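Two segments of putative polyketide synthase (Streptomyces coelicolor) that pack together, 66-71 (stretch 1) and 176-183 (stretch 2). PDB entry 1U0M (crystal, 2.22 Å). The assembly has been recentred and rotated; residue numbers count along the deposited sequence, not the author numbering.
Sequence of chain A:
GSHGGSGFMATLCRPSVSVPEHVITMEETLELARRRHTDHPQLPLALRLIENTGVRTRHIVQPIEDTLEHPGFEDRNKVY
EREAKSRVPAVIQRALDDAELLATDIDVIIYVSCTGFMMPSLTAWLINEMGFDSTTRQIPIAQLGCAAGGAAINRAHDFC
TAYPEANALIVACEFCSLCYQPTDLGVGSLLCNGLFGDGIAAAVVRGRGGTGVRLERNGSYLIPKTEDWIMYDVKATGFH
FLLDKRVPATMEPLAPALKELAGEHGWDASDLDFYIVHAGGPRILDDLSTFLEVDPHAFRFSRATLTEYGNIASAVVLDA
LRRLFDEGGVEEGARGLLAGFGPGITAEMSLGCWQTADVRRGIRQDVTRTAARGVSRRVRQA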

ATOM      1  N   ASP A  66       2.855 -29.750  -2.170  1.00 38.65           N
ATOM      2  CA  ASP A  66       2.368 -28.752  -3.121  1.00 38.29           C
ATOM      3  C   ASP A  66       3.126 -27.434  -2.951  1.00 36.49           C
ATOM      4  O   ASP A  66       3.406 -26.751  -3.930  1.00 35.14           O
ATOM      5  CB  ASP A  66       0.871 -28.496  -2.944  1.00 38.05           C
ATOM      6  CG  ASP A  66       0.028 -29.744  -3.136  1.00 40.31           C
ATOM      7  OD1 ASP A  66       0.189 -30.444  -4.154  1.00 45.15           O
ATOM      8  OD2 ASP A  66      -0.816 -30.024  -2.268  1.00 42.85           O
ATOM      9  N   THR A  67       3.461 -27.077  -1.714  1.00 36.37           N
ATOM     10  CA  THR A  67       4.184 -25.833  -1.483  1.00 34.92           C
ATOM     11  C   THR A  67       5.616 -25.899  -1.984  1.00 33.98           C
ATOM     12  O   THR A  67       6.218 -24.868  -2.274  1.00 33.12           O
ATOM     13  CB  THR A  67       4.163 -25.411   0.009  1.00 32.55           C
ATOM     14  OG1 THR A  67       5.460 -24.942   0.405  1.00 36.34           O
ATOM     15  CG2 THR A  67       3.754 -26.513   0.858  1.00 31.75           C
ATOM     16  N   LEU A  68       6.157 -27.110  -2.104  1.00 35.08           N
ATOM     17  CA  LEU A  68       7.522 -27.291  -2.604  1.00 34.39           C
ATOM     18  C   LEU A  68       7.565 -27.141  -4.129  1.00 35.82           C
ATOM     19  O   LEU A  68       8.603 -26.840  -4.723  1.00 33.42           O
ATOM     20  CB  LEU A  68       8.055 -28.659  -2.202  1.00 35.49           C
ATOM     21  CG  LEU A  68       8.445 -28.900  -0.740  1.00 35.89           C
ATOM     22  CD1 LEU A  68       8.835 -30.370  -0.579  1.00 38.16           C
ATOM     23  CD2 LEU A  68       9.603 -27.997  -0.333  1.00 33.09           C
ATOM     24  N   GLU A  69       6.417 -27.345  -4.759  1.00 38.04           N
ATOM     25  CA  GLU A  69       6.304 -27.217  -6.204  1.00 38.14           C
ATOM     26  C   GLU A  69       6.041 -25.762  -6.570  1.00 36.64           C
ATOM     27  O   GLU A  69       5.444 -25.006  -5.798  1.00 35.85           O
ATOM     28  CB  GLU A  69       5.147 -28.077  -6.730  1.00 42.28           C
ATOM     29  CG  GLU A  69       5.299 -29.559  -6.471  1.00 49.58           C
ATOM     30  CD  GLU A  69       6.519 -30.153  -7.158  1.00 52.52           C
ATOM     31  OE1 GLU A  69       6.829 -31.343  -6.910  1.00 54.96           O
ATOM     32  OE2 GLU A  69       7.164 -29.435  -7.952  1.00 54.60           O
ATOM     33  N   HIS A  70       6.499 -25.360  -7.743  1.00 35.38           N
ATOM     34  CA  HIS A  70       6.246 -24.002  -8.179  1.00 38.08           C
ATOM     35  C   HIS A  70       5.485 -24.064  -9.498  1.00 37.60           C
ATOM     36  O   HIS A  70       6.075 -24.270 -10.555  1.00 37.90           O
ATOM     37  CB  HIS A  70       7.550 -23.215  -8.331  1.00 35.87           C
ATOM     38  CG  HIS A  70       7.339 -21.739  -8.457  1.00 36.80           C
ATOM     39  ND1 HIS A  70       8.275 -20.813  -8.052  1.00 35.00           N
ATOM     40  CD2 HIS A  70       6.305 -21.029  -8.968  1.00 38.11           C
ATOM     41  CE1 HIS A  70       7.828 -19.596  -8.307  1.00 35.21           C
ATOM     42  NE2 HIS A  70       6.634 -19.701  -8.865  1.00 39.29           N
ATOM     43  N   PRO A  71       4.147 -23.918  -9.434  1.00 37.13           N
ATOM     44  CA  PRO A  71       3.225 -23.947 -10.579  1.00 37.07           C
ATOM     45  C   PRO A  71       3.188 -22.632 -11.340  1.00 36.95           C
ATOM     46  O   PRO A  71       2.363 -22.448 -12.238  1.00 40.25           O
ATOM     47  CB  PRO A  71       1.884 -24.244  -9.921  1.00 36.50           C
ATOM     48  CG  PRO A  71       1.997 -23.439  -8.639  1.00 37.02           C
ATOM     49  CD  PRO A  71       3.399 -23.803  -8.167  1.00 35.91           C
ATOM     50  N   CYS A 176       3.618 -16.762   3.486  1.00 26.60           N
ATOM     51  CA  CYS A 176       5.017 -16.732   3.047  1.00 26.16           C
ATOM     52  C   CYS A 176       5.427 -17.959   2.246  1.00 24.96           C
ATOM     53  O   CYS A 176       6.327 -17.885   1.426  1.00 22.62           O
ATOM     54  CB  CYS A 176       5.966 -16.543   4.246  1.00 27.93           C
ATOM     55  SG  CYS A 176       5.668 -15.038   5.235  1.00 28.96           S
ATOM     56  N   SER A 177       4.767 -19.082   2.492  1.00 23.41           N
ATOM     57  CA  SER A 177       5.068 -20.303   1.776  1.00 25.79           C
ATOM     58  C   SER A 177       4.836 -20.129   0.286  1.00 27.61           C
ATOM     59  O   SER A 177       5.400 -20.858  -0.517  1.00 31.80           O
ATOM     60  CB  SER A 177       4.193 -21.442   2.286  1.00 25.48           C
ATOM     61  OG  SER A 177       2.829 -21.170   2.036  1.00 26.58           O
ATOM     62  N   LEU A 178       3.993 -19.171  -0.085  1.00 28.32           N
ATOM     63  CA  LEU A 178       3.701 -18.928  -1.496  1.00 27.69           C
ATOM     64  C   LEU A 178       4.779 -18.096  -2.179  1.00 28.27           C
ATOM     65  O   LEU A 178       4.632 -17.684  -3.323  1.00 28.52           O
ATOM     66  CB  LEU A 178       2.333 -18.257  -1.648  1.00 28.20           C
ATOM     67  CG  LEU A 178       1.149 -19.197  -1.359  1.00 28.40           C
ATOM     68  CD1 LEU A 178       1.252 -20.431  -2.261  1.00 30.93           C
ATOM     69  CD2 LEU A 178       1.163 -19.646   0.094  1.00 37.79           C
ATOM     70  N   CYS A 179       5.866 -17.852  -1.463  1.00 29.17           N
ATOM     71  CA  CYS A 179       6.979 -17.102  -2.007  1.00 30.56           C
ATOM     72  C   CYS A 179       8.207 -17.988  -2.008  1.00 30.74           C
ATOM     73  O   CYS A 179       9.315 -17.514  -2.161  1.00 32.48           O
ATOM     74  CB  CYS A 179       7.221 -15.826  -1.197  1.00 29.77           C
ATOM     75  SG  CYS A 179       5.974 -14.535  -1.496  1.00 31.89           S
ATOM     76  N   TYR A 180       8.001 -19.291  -1.841  1.00 33.08           N
ATOM     77  CA  TYR A 180       9.110 -20.246  -1.860  1.00 33.25           C
ATOM     78  C   TYR A 180       9.626 -20.342  -3.295  1.00 32.90           C
ATOM     79  O   TYR A 180       8.843 -20.585  -4.217  1.00 34.39           O
ATOM     80  CB  TYR A 180       8.640 -21.628  -1.390  1.00 32.37           C
ATOM     81  CG  TYR A 180       9.672 -22.716  -1.608  1.00 33.89           C
ATOM     82  CD1 TYR A 180      10.915 -22.680  -0.953  1.00 32.17           C
ATOM     83  CD2 TYR A 180       9.434 -23.746  -2.510  1.00 28.93           C
ATOM     84  CE1 TYR A 180      11.889 -23.646  -1.209  1.00 32.61           C
ATOM     85  CE2 TYR A 180      10.395 -24.711  -2.771  1.00 31.58           C
ATOM     86  CZ  TYR A 180      11.619 -24.656  -2.123  1.00 33.94           C
ATOM     87  OH  TYR A 180      12.576 -25.592  -2.421  1.00 36.57           O
ATOM     88  N   GLN A 181      10.933 -20.156  -3.483  1.00 32.82           N
ATOM     89  CA  GLN A 181      11.548 -20.204  -4.813  1.00 29.72           C
ATOM     90  C   GLN A 181      12.655 -21.248  -4.907  1.00 32.48           C
ATOM     91  O   GLN A 181      13.814 -20.973  -4.566  1.00 32.50           O
ATOM     92  CB  GLN A 181      12.147 -18.845  -5.177  1.00 27.29           C
ATOM     93  CG  GLN A 181      11.229 -17.660  -4.972  1.00 27.24           C
ATOM     94  CD  GLN A 181      10.145 -17.521  -6.031  1.00 27.06           C
ATOM     95  OE1 GLN A 181       9.258 -16.690  -5.891  1.00 24.59           O
ATOM     96  NE2 GLN A 181      10.226 -18.313  -7.094  1.00 20.16           N
ATOM     97  N   PRO A 182      12.327 -22.449  -5.412  1.00 34.65           N
ATOM     98  CA  PRO A 182      13.294 -23.545  -5.558  1.00 36.11           C
ATOM     99  C   PRO A 182      14.616 -23.076  -6.154  1.00 37.03           C
ATOM    100  O   PRO A 182      15.686 -23.598  -5.818  1.00 38.99           O
ATOM    101  CB  PRO A 182      12.572 -24.514  -6.485  1.00 36.59           C
ATOM    102  CG  PRO A 182      11.153 -24.301  -6.145  1.00 35.27           C
ATOM    103  CD  PRO A 182      11.045 -22.808  -6.042  1.00 34.19           C
ATOM    104  N   THR A 183      14.527 -22.085  -7.033  1.00 35.36           N
ATOM    105  CA  THR A 183      15.689 -21.518  -7.703  1.00 35.67           C
ATOM    106  C   THR A 183      16.684 -20.763  -6.815  1.00 37.65           C
ATOM    107  O   THR A 183      17.868 -20.713  -7.133  1.00 38.89           O
ATOM    108  CB  THR A 183      15.249 -20.566  -8.833  1.00 34.87           C
ATOM    109  OG1 THR A 183      14.426 -19.533  -8.288  1.00 38.13           O
ATOM    110  CG2 THR A 183      14.458 -21.317  -9.887  1.00 34.64           C
TER
HETATM  111  O   HOH W   1       4.420 -22.668  -2.222  1.00 31.37           O

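The end of a helix and the loop after it (66-71) pack against a 3-10 segment and its following loop (176-183), burying 317 Å² in all. CA atoms pair T67 with S177, L68 with Y180 and H70 with Q181, 6.5 to 7.3 Å apart. Each backbone turns under its own hydrogen bonds, E69 N to D66 O (3.2 Å) and C179 N to C176 O (2.9 Å).

Y180 and H70 cover the most surface, and both point CA-to-CB toward the opposing stretch. The Y180 ring, at chi1 t, lies beside two carbonyls: L68 O sits at the ring edge, 3.4 Å from Y180 CE2, where the slightly positive ring hydrogens suit an oxygen, and T67 O approaches Y180 CD2 obliquely, also at 3.4 Å. L68 begins pointing away, but its side chain returns to set CD2 4.2 Å from Y180 CE2, an apolar contact.

H70, also t, brings its ring edge to P182, with ND1 4.0 Å from P182 CD, and to the end of the Q181 side chain.

T67 and S177 approach without bonding directly, T67 OG1 lying 4.2 Å from S177 CB. Water 1 links their backbones instead, donating to T67 O (2.8 Å) and S177 O (2.7 Å), although other acceptors compete for its protons.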